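Local coordinates for protein putative acetylornithine deacetylase (Sulfolobus tokodaii, PDB 3VPB) that probably uses ATP to link the amino group of glutamate to the gamma-carboxyl of the carrier protein LysW's C-terminal glutamate, a step in arginine biosynthesis, at residues Val226-Asp237 and Val248-Phe257; Met57-Ala65 and Asn76-Gly85. All coordinates share one frame; numbering follows the deposited sequence. Where two conformers were deposited one is given.

In the fold
From the N terminus the chain first runs through the Rossmann-like preATP-grasp domain. Contact 2 closes a loop there over strand 73-75, the last strand of the parallel sheet: helix 57-69, that strand and helix 78-84 follow one another, and residues 57-65 pack against 76-85. Contact 1 opens only much later, in the ATP-grasp part, where residues 226-237, the end of helix 216-229 and the start of strand 233-241, meet 248-257 across a beta hairpin. The two loops are thus in series and neither encloses the other. They nevertheless touch in space, their centres about 12 Å apart: Asn-76 ND2 probably hydrogen-bonds to the carbonyls of Phe-233 and Asp-253, tying the preATP-grasp domain to the metal-binding hairpin.

Contact 1 (Val226-Asp237 and Val248-Phe257); sequences VSIVHGEFVSID and VNELNDVPEF. With MG (magnesium ion), chain N; ZN (zinc ion), chain O; ADP (adenosine-5'-diphosphate), chain L; GLU (glutamic acid), chain M.
Leu-251 and Ile-236 form a non-hydrogen-bonded pair in the hairpin of the ATP-grasp domain, their side chains alongside on its apolar face. Leu-251 CD2 packs 3.9 Å from Ile-236 CG1 and 3.8 Å from Val-229 CG2, fastening the hairpin to helix 216-229. On the opposite face carbon closes the far end, next to Ser-235. There Phe-233 has CG anti to its amide nitrogen (chi1 173°), carrying the ring to Pro-255, whose CG sits over one face in a CH-pi contact, 3.9 Å from the Phe-233 ring centroid, and Phe-257 CE2 meets the ring edge. Trimming Phe-233 to an alanine would probably open a gap under Pro-255 and leave Phe-257 freer to turn.

Toward Asp-237, Glu-250 and ADP this face turns polar, holding metals and waters. A classic beta bulge sets Asn-249 and Glu-250 opposite Asp-237: Asp-237 O accepts from Asn-249 N, and weakly from Glu-250 N, while Asp-237 N donates almost straight (176°) to Glu-250 O. The carboxylates of Asp-237 and Glu-250 point the same way with planes 87° apart, and magnesium joins Asp-237 OD2 and Glu-250 OE1, 2.1 Å from each. Glu-250 OE1 is shared with zinc, which OE2 of the same carboxylate and Asn-252 OD1 also bind, at the position of the second magnesium. Asn-252 ND2 donates to Ser-235 OG (3.2 Å), also bonded to Glu-56 of the LysW chain, while Arg-192 and Arg-178 hold Asp-237. With ADP oxygens and a water also bound to each metal and Glu-256 OE2 gripping the substrate amine, the cations probably offset the negative charge of carboxylates and phosphates.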
# COMPACT_ATOMS: atom_id res chain seq x y z
N VAL B 226 -25.77 -20.03 10.55
CA VAL B 226 -26.02 -18.80 11.30
C VAL B 226 -26.00 -18.99 12.82
O VAL B 226 -25.59 -18.08 13.56
CB VAL B 226 -27.35 -18.15 10.88
CG1 VAL B 226 -27.57 -16.86 11.64
CG2 VAL B 226 -27.33 -17.87 9.37
N SER B 227 -26.47 -20.14 13.29
CA SER B 227 -26.48 -20.42 14.71
C SER B 227 -25.07 -20.64 15.22
O SER B 227 -24.76 -20.28 16.36
CB SER B 227 -27.34 -21.63 15.03
OG SER B 227 -28.69 -21.37 14.70
N ILE B 228 -24.21 -21.23 14.39
CA ILE B 228 -22.82 -21.44 14.78
C ILE B 228 -22.11 -20.10 15.01
O ILE B 228 -21.35 -19.96 15.97
CB ILE B 228 -22.07 -22.29 13.72
CG1 ILE B 228 -22.51 -23.75 13.83
CG2 ILE B 228 -20.54 -22.22 13.91
CD1 ILE B 228 -22.26 -24.52 12.53
N VAL B 229 -22.37 -19.13 14.14
CA VAL B 229 -21.64 -17.86 14.20
C VAL B 229 -22.37 -16.80 15.03
O VAL B 229 -21.81 -15.76 15.34
CB VAL B 229 -21.32 -17.29 12.79
CG1 VAL B 229 -20.52 -18.29 11.95
CG2 VAL B 229 -22.58 -16.87 12.08
N HIS B 230 -23.63 -17.08 15.38
CA HIS B 230 -24.47 -16.20 16.21
C HIS B 230 -24.83 -14.82 15.63
O HIS B 230 -24.99 -13.86 16.38
CB HIS B 230 -23.90 -16.08 17.63
CG HIS B 230 -23.90 -17.38 18.37
ND1 HIS B 230 -22.74 -18.07 18.65
CD2 HIS B 230 -24.91 -18.12 18.88
CE1 HIS B 230 -23.04 -19.18 19.30
NE2 HIS B 230 -24.35 -19.23 19.46
N GLY B 231 -24.96 -14.71 14.32
CA GLY B 231 -25.37 -13.43 13.73
C GLY B 231 -26.84 -13.12 13.92
O GLY B 231 -27.67 -14.01 13.79
N GLU B 232 -27.17 -11.88 14.24
CA GLU B 232 -28.56 -11.44 14.33
C GLU B 232 -29.17 -10.96 13.03
O GLU B 232 -30.38 -11.03 12.84
CB GLU B 232 -28.72 -10.33 15.39
CG GLU B 232 -29.22 -10.88 16.71
CD GLU B 232 -29.56 -9.79 17.70
OE1 GLU B 232 -28.65 -9.01 18.03
OE2 GLU B 232 -30.72 -9.75 18.14
N PHE B 233 -28.33 -10.41 12.13
CA PHE B 233 -28.84 -9.98 10.83
C PHE B 233 -27.70 -10.20 9.85
O PHE B 233 -26.80 -9.37 9.75
CB PHE B 233 -29.29 -8.50 10.86
CG PHE B 233 -29.67 -7.93 9.51
CD1 PHE B 233 -30.42 -8.66 8.59
CD2 PHE B 233 -29.30 -6.63 9.18
CE1 PHE B 233 -30.79 -8.11 7.38
CE2 PHE B 233 -29.66 -6.07 7.97
CZ PHE B 233 -30.40 -6.79 7.05
N VAL B 234 -27.71 -11.34 9.18
CA VAL B 234 -26.56 -11.70 8.33
C VAL B 234 -27.00 -12.29 7.00
O VAL B 234 -28.13 -12.82 6.88
CB VAL B 234 -25.61 -12.72 9.03
CG1 VAL B 234 -24.87 -12.09 10.24
CG2 VAL B 234 -26.38 -13.98 9.42
N SER B 235 -26.13 -12.20 6.01
CA SER B 235 -26.38 -12.94 4.77
C SER B 235 -25.46 -14.15 4.69
O SER B 235 -24.43 -14.24 5.39
CB SER B 235 -26.23 -12.03 3.53
OG SER B 235 -24.90 -11.59 3.41
N ILE B 236 -25.88 -15.11 3.87
CA ILE B 236 -25.14 -16.34 3.70
C ILE B 236 -25.07 -16.63 2.20
O ILE B 236 -26.09 -16.49 1.48
CB ILE B 236 -25.85 -17.54 4.39
CG1 ILE B 236 -26.30 -17.21 5.82
CG2 ILE B 236 -24.91 -18.76 4.44
CD1 ILE B 236 -27.67 -16.42 5.96
N ASP B 237 -23.88 -17.01 1.75
CA ASP B 237 -23.65 -17.41 0.37
C ASP B 237 -23.51 -18.93 0.35
O ASP B 237 -22.71 -19.52 1.10
CB ASP B 237 -22.34 -16.83 -0.21
CG ASP B 237 -22.35 -15.31 -0.38
OD1 ASP B 237 -23.13 -14.60 0.25
OD2 ASP B 237 -21.51 -14.81 -1.20
N VAL B 248 -21.59 -24.21 2.19
CA VAL B 248 -21.56 -22.80 2.62
C VAL B 248 -20.23 -22.17 2.23
O VAL B 248 -19.15 -22.68 2.60
CB VAL B 248 -21.82 -22.65 4.14
CG1 VAL B 248 -21.81 -21.17 4.54
CG2 VAL B 248 -23.15 -23.29 4.50
N ASN B 249 -20.31 -21.09 1.47
CA ASN B 249 -19.14 -20.38 1.01
C ASN B 249 -18.72 -19.22 1.91
O ASN B 249 -17.53 -19.00 2.12
CB ASN B 249 -19.42 -19.88 -0.40
CG ASN B 249 -18.21 -19.30 -1.08
OD1 ASN B 249 -17.08 -19.74 -0.86
ND2 ASN B 249 -18.44 -18.31 -1.93
N GLU B 250 -19.68 -18.43 2.40
CA GLU B 250 -19.34 -17.35 3.34
C GLU B 250 -20.58 -16.82 4.03
O GLU B 250 -21.70 -17.15 3.64
CB GLU B 250 -18.63 -16.19 2.65
CG GLU B 250 -19.49 -15.43 1.64
CD GLU B 250 -19.02 -14.01 1.45
OE1 GLU B 250 -19.50 -13.35 0.48
OE2 GLU B 250 -18.21 -13.53 2.29
N LEU B 251 -20.37 -16.00 5.04
CA LEU B 251 -21.43 -15.22 5.66
C LEU B 251 -21.02 -13.78 5.65
O LEU B 251 -19.84 -13.49 5.57
CB LEU B 251 -21.69 -15.68 7.11
CG LEU B 251 -22.47 -17.00 7.22
CD1 LEU B 251 -21.53 -18.20 7.26
CD2 LEU B 251 -23.39 -17.00 8.42
N ASN B 252 -21.98 -12.86 5.69
CA ASN B 252 -21.63 -11.44 5.67
C ASN B 252 -22.33 -10.69 6.78
O ASN B 252 -23.53 -10.89 7.01
CB ASN B 252 -21.98 -10.83 4.31
CG ASN B 252 -21.27 -11.56 3.15
OD1 ASN B 252 -20.12 -11.26 2.83
ND2 ASN B 252 -21.97 -12.50 2.51
N ASP B 253 -21.59 -9.79 7.43
CA ASP B 253 -22.06 -9.11 8.64
C ASP B 253 -22.76 -7.76 8.46
O ASP B 253 -23.42 -7.29 9.39
CB ASP B 253 -20.92 -9.00 9.66
CG ASP B 253 -19.68 -8.33 9.10
OD1 ASP B 253 -19.77 -7.13 8.74
OD2 ASP B 253 -18.61 -8.98 9.04
N VAL B 254 -22.61 -7.14 7.30
CA VAL B 254 -23.36 -5.91 6.96
C VAL B 254 -24.07 -6.13 5.63
O VAL B 254 -23.64 -5.63 4.57
CB VAL B 254 -22.47 -4.64 6.90
CG1 VAL B 254 -23.35 -3.37 6.72
CG2 VAL B 254 -21.63 -4.46 8.20
N PRO B 255 -25.15 -6.90 5.67
CA PRO B 255 -25.66 -7.38 4.38
C PRO B 255 -26.31 -6.31 3.51
O PRO B 255 -26.96 -5.39 4.01
CB PRO B 255 -26.68 -8.47 4.76
CG PRO B 255 -26.94 -8.31 6.21
CD PRO B 255 -25.88 -7.44 6.83
N GLU B 256 -26.07 -6.41 2.21
CA GLU B 256 -26.81 -5.59 1.26
C GLU B 256 -28.01 -6.45 0.85
O GLU B 256 -28.01 -7.67 1.07
CB GLU B 256 -25.94 -5.20 0.08
CG GLU B 256 -24.90 -4.08 0.38
CD GLU B 256 -23.88 -3.95 -0.75
OE1 GLU B 256 -23.40 -2.82 -1.01
OE2 GLU B 256 -23.56 -4.98 -1.38
N PHE B 257 -29.06 -5.81 0.34
CA PHE B 257 -30.31 -6.54 0.07
C PHE B 257 -31.15 -5.99 -1.07
O PHE B 257 -32.31 -6.37 -1.18
CB PHE B 257 -31.17 -6.76 1.35
CG PHE B 257 -31.36 -5.52 2.20
CD1 PHE B 257 -32.40 -4.61 1.93
CD2 PHE B 257 -30.53 -5.30 3.32
CE1 PHE B 257 -32.58 -3.48 2.75
CE2 PHE B 257 -30.67 -4.16 4.11
CZ PHE B 257 -31.72 -3.25 3.84
MG MG N . -19.98 -13.46 -1.55
ZN ZN O . -18.59 -11.51 1.06
PB ADP L . -17.11 -12.14 -1.62
O1B ADP L . -17.11 -11.93 -0.15
O2B ADP L . -18.48 -12.16 -2.29
O3B ADP L . -16.12 -11.33 -2.39
PA ADP L . -17.22 -14.98 -2.23
O1A ADP L . -16.35 -16.08 -1.63
O2A ADP L . -18.71 -14.89 -1.99
O3A ADP L . -16.48 -13.62 -1.80
O5' ADP L . -16.95 -15.05 -3.82
C5' ADP L . -17.61 -14.21 -4.77
C4' ADP L . -18.15 -15.05 -5.91
O4' ADP L . -17.08 -15.85 -6.44
C3' ADP L . -19.20 -16.05 -5.40
O3' ADP L . -20.51 -15.48 -5.45
C2' ADP L . -19.05 -17.20 -6.37
O2' ADP L . -19.77 -16.93 -7.58
C1' ADP L . -17.58 -17.17 -6.69
N9 ADP L . -16.84 -18.12 -5.84
C8 ADP L . -16.13 -17.85 -4.71
N7 ADP L . -15.57 -18.98 -4.27
C5 ADP L . -15.91 -19.97 -5.12
C6 ADP L . -15.67 -21.42 -5.21
N6 ADP L . -14.89 -22.03 -4.30
N1 ADP L . -16.18 -22.09 -6.28
C2 ADP L . -16.94 -21.50 -7.21
N3 ADP L . -17.22 -20.17 -7.15
C4 ADP L . -16.74 -19.40 -6.14
N GLU M . -23.18 -7.82 -1.81
CA GLU M . -24.20 -8.66 -2.49
C GLU M . -23.80 -8.87 -3.93
O GLU M . -24.16 -9.92 -4.50
CB GLU M . -25.59 -8.00 -2.42
CG GLU M . -26.72 -8.91 -2.89
CD GLU M . -28.09 -8.24 -2.81
OE1 GLU M . -28.20 -7.03 -3.12
OE2 GLU M . -29.06 -8.97 -2.45
OXT GLU M . -23.15 -8.01 -4.56
O HOH W 1 -20.70 -17.30 -2.87
O HOH W 2 -20.83 -13.54 -3.50
O HOH W 3 -17.47 -10.23 2.29

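Contact 2 (Met57-Ala65 and Asn76-Gly85)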
# COMPACT_ATOMS: atom_id res chain seq x y z
N MET B 57 -15.62 -2.57 6.54
CA MET B 57 -15.69 -3.60 7.58
C MET B 57 -14.96 -3.16 8.87
O MET B 57 -15.44 -3.41 9.97
CB MET B 57 -15.15 -4.93 7.09
CG MET B 57 -15.30 -6.05 8.13
SD MET B 57 -13.84 -6.16 9.18
CE MET B 57 -12.90 -7.20 8.05
N TYR B 58 -13.82 -2.50 8.74
CA TYR B 58 -13.11 -2.02 9.94
C TYR B 58 -13.92 -0.98 10.72
O TYR B 58 -13.97 -1.02 11.95
CB TYR B 58 -11.71 -1.51 9.62
CG TYR B 58 -10.76 -2.61 9.17
CD1 TYR B 58 -10.49 -3.72 9.98
CD2 TYR B 58 -10.12 -2.53 7.94
CE1 TYR B 58 -9.62 -4.73 9.54
CE2 TYR B 58 -9.25 -3.53 7.51
CZ TYR B 58 -9.00 -4.61 8.31
OH TYR B 58 -8.13 -5.58 7.86
N ARG B 59 -14.57 -0.07 10.00
CA ARG B 59 -15.49 0.89 10.64
C ARG B 59 -16.66 0.20 11.32
O ARG B 59 -17.04 0.58 12.43
CB ARG B 59 -16.03 1.93 9.66
CG ARG B 59 -14.98 2.91 9.17
CD ARG B 59 -15.62 4.17 8.64
NE ARG B 59 -14.59 5.08 8.15
CZ ARG B 59 -14.48 5.46 6.88
NH1 ARG B 59 -13.52 6.29 6.53
NH2 ARG B 59 -15.38 5.04 5.96
N ALA B 60 -17.21 -0.84 10.69
CA ALA B 60 -18.27 -1.62 11.31
C ALA B 60 -17.77 -2.30 12.59
O ALA B 60 -18.44 -2.27 13.63
CB ALA B 60 -18.84 -2.68 10.31
N LEU B 61 -16.60 -2.95 12.49
CA LEU B 61 -16.00 -3.64 13.63
C LEU B 61 -15.75 -2.70 14.80
O LEU B 61 -16.14 -2.98 15.93
CB LEU B 61 -14.70 -4.33 13.21
CG LEU B 61 -13.96 -5.11 14.28
CD1 LEU B 61 -14.84 -6.28 14.89
CD2 LEU B 61 -12.66 -5.63 13.76
N TYR B 62 -15.14 -1.57 14.51
CA TYR B 62 -14.70 -0.68 15.58
C TYR B 62 -15.84 0.14 16.17
O TYR B 62 -15.85 0.36 17.39
CB TYR B 62 -13.54 0.21 15.14
CG TYR B 62 -12.29 -0.56 14.79
CD1 TYR B 62 -11.49 -0.19 13.72
CD2 TYR B 62 -11.93 -1.70 15.50
CE1 TYR B 62 -10.35 -0.93 13.40
CE2 TYR B 62 -10.79 -2.44 15.20
CZ TYR B 62 -10.00 -2.03 14.13
OH TYR B 62 -8.88 -2.74 13.81
N SER B 63 -16.79 0.60 15.34
CA SER B 63 -17.93 1.35 15.89
C SER B 63 -18.72 0.43 16.81
O SER B 63 -19.16 0.86 17.88
CB SER B 63 -18.83 1.92 14.79
OG SER B 63 -19.32 0.92 13.90
N SER B 64 -18.89 -0.84 16.41
CA SER B 64 -19.63 -1.83 17.21
C SER B 64 -18.92 -2.05 18.56
O SER B 64 -19.56 -2.11 19.61
CB SER B 64 -19.77 -3.14 16.43
OG SER B 64 -20.61 -4.07 17.09
N ALA B 65 -17.60 -2.20 18.53
CA ALA B 65 -16.83 -2.40 19.76
C ALA B 65 -16.97 -1.22 20.72
O ALA B 65 -17.15 -1.42 21.94
CB ALA B 65 -15.37 -2.61 19.42
N ASN B 76 -24.85 -6.00 13.75
CA ASN B 76 -24.30 -7.15 14.48
C ASN B 76 -23.27 -6.79 15.55
O ASN B 76 -22.76 -5.67 15.59
CB ASN B 76 -23.67 -8.15 13.48
CG ASN B 76 -24.71 -8.75 12.56
OD1 ASN B 76 -25.66 -9.35 13.02
ND2 ASN B 76 -24.56 -8.52 11.26
N SER B 77 -22.99 -7.74 16.43
CA SER B 77 -21.95 -7.58 17.47
C SER B 77 -20.53 -7.59 16.88
O SER B 77 -20.29 -8.10 15.77
CB SER B 77 -22.14 -8.62 18.59
OG SER B 77 -21.83 -9.93 18.14
N SER B 78 -19.56 -7.03 17.62
CA SER B 78 -18.19 -6.97 17.11
C SER B 78 -17.64 -8.38 16.95
O SER B 78 -16.83 -8.64 16.08
CB SER B 78 -17.28 -6.10 18.01
OG SER B 78 -17.12 -6.68 19.30
N ASP B 79 -18.10 -9.31 17.79
CA ASP B 79 -17.58 -10.67 17.72
C ASP B 79 -18.08 -11.33 16.43
O ASP B 79 -17.31 -12.02 15.76
CB ASP B 79 -17.95 -11.47 18.99
CG ASP B 79 -17.08 -11.10 20.21
OD1 ASP B 79 -17.55 -11.25 21.37
OD2 ASP B 79 -15.93 -10.63 20.04
N VAL B 80 -19.32 -11.05 16.05
CA VAL B 80 -19.91 -11.56 14.81
C VAL B 80 -19.23 -10.89 13.60
O VAL B 80 -18.86 -11.55 12.62
CB VAL B 80 -21.42 -11.32 14.80
CG1 VAL B 80 -22.00 -11.61 13.42
CG2 VAL B 80 -22.10 -12.20 15.88
N ILE B 81 -19.06 -9.58 13.67
CA ILE B 81 -18.39 -8.83 12.58
C ILE B 81 -16.97 -9.40 12.32
O ILE B 81 -16.59 -9.66 11.17
CB ILE B 81 -18.39 -7.30 12.83
CG1 ILE B 81 -19.83 -6.76 12.75
CG2 ILE B 81 -17.54 -6.60 11.76
CD1 ILE B 81 -20.05 -5.39 13.44
N ASN B 82 -16.21 -9.62 13.38
CA ASN B 82 -14.84 -10.14 13.28
C ASN B 82 -14.82 -11.50 12.56
O ASN B 82 -14.03 -11.72 11.62
CB ASN B 82 -14.27 -10.27 14.70
CG ASN B 82 -12.88 -9.62 14.87
OD1 ASN B 82 -12.26 -9.11 13.93
ND2 ASN B 82 -12.38 -9.64 16.10
N VAL B 83 -15.73 -12.38 12.96
CA VAL B 83 -15.76 -13.72 12.43
C VAL B 83 -16.36 -13.78 11.01
O VAL B 83 -15.76 -14.39 10.14
CB VAL B 83 -16.44 -14.70 13.44
CG1 VAL B 83 -16.62 -16.07 12.81
CG2 VAL B 83 -15.55 -14.82 14.67
N CYS B 84 -17.49 -13.12 10.77
CA CYS B 84 -18.13 -13.18 9.44
C CYS B 84 -17.35 -12.38 8.42
O CYS B 84 -17.36 -12.70 7.24
CB CYS B 84 -19.54 -12.62 9.49
SG CYS B 84 -20.64 -13.62 10.37
N GLY B 85 -16.67 -11.34 8.88
CA GLY B 85 -15.85 -10.51 7.99
C GLY B 85 -14.54 -11.16 7.59
O GLY B 85 -13.78 -10.63 6.78
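Ile-81 is a knob in a knobs-into-holes packing of two antiparallel helices, set among Met-57, Ala-60, Leu-61 and Ser-64 in the Rossmann-like preATP-grasp domain. The axes of 57-65 and 78-84 run 8.8 Å apart at 157°, close enough for side chains to reach the opposing backbone. The two branches of Ile-81 divide the hole: with CG1 anti to the carbonyl carbon (chi1 -67°), CD1 extends to Ala-60 O at 3.5 Å, while CG2 lies against Leu-61 CA at 3.8 Å. Ile-52 of strand 49-52 touches the same knob, so the helix pair is seated on the parallel sheet.

Leu-61 answers from the other helix. Its two methyls fork over helix 78-84: CD1 comes 3.3 Å from Ser-78 O, whereas CD2 meets Asn-82 OD1 at 3.5 Å, the Leu-61 and Asn-82 side chains crossing at a slant. Further along, Ser-78 CB rests 4.2 Å from Ala-65 CB. Leu-89 of the second subunit packs on both Ala-65 and Asn-82, which brings this helix pair into the subunit interface. At the start of helix 57-69, where Asp-53 of the LysW chain packs on Met-57, the thioether chain bends at its second and third torsions, laying Met-57 CE 3.8 Å from Gly-85 O.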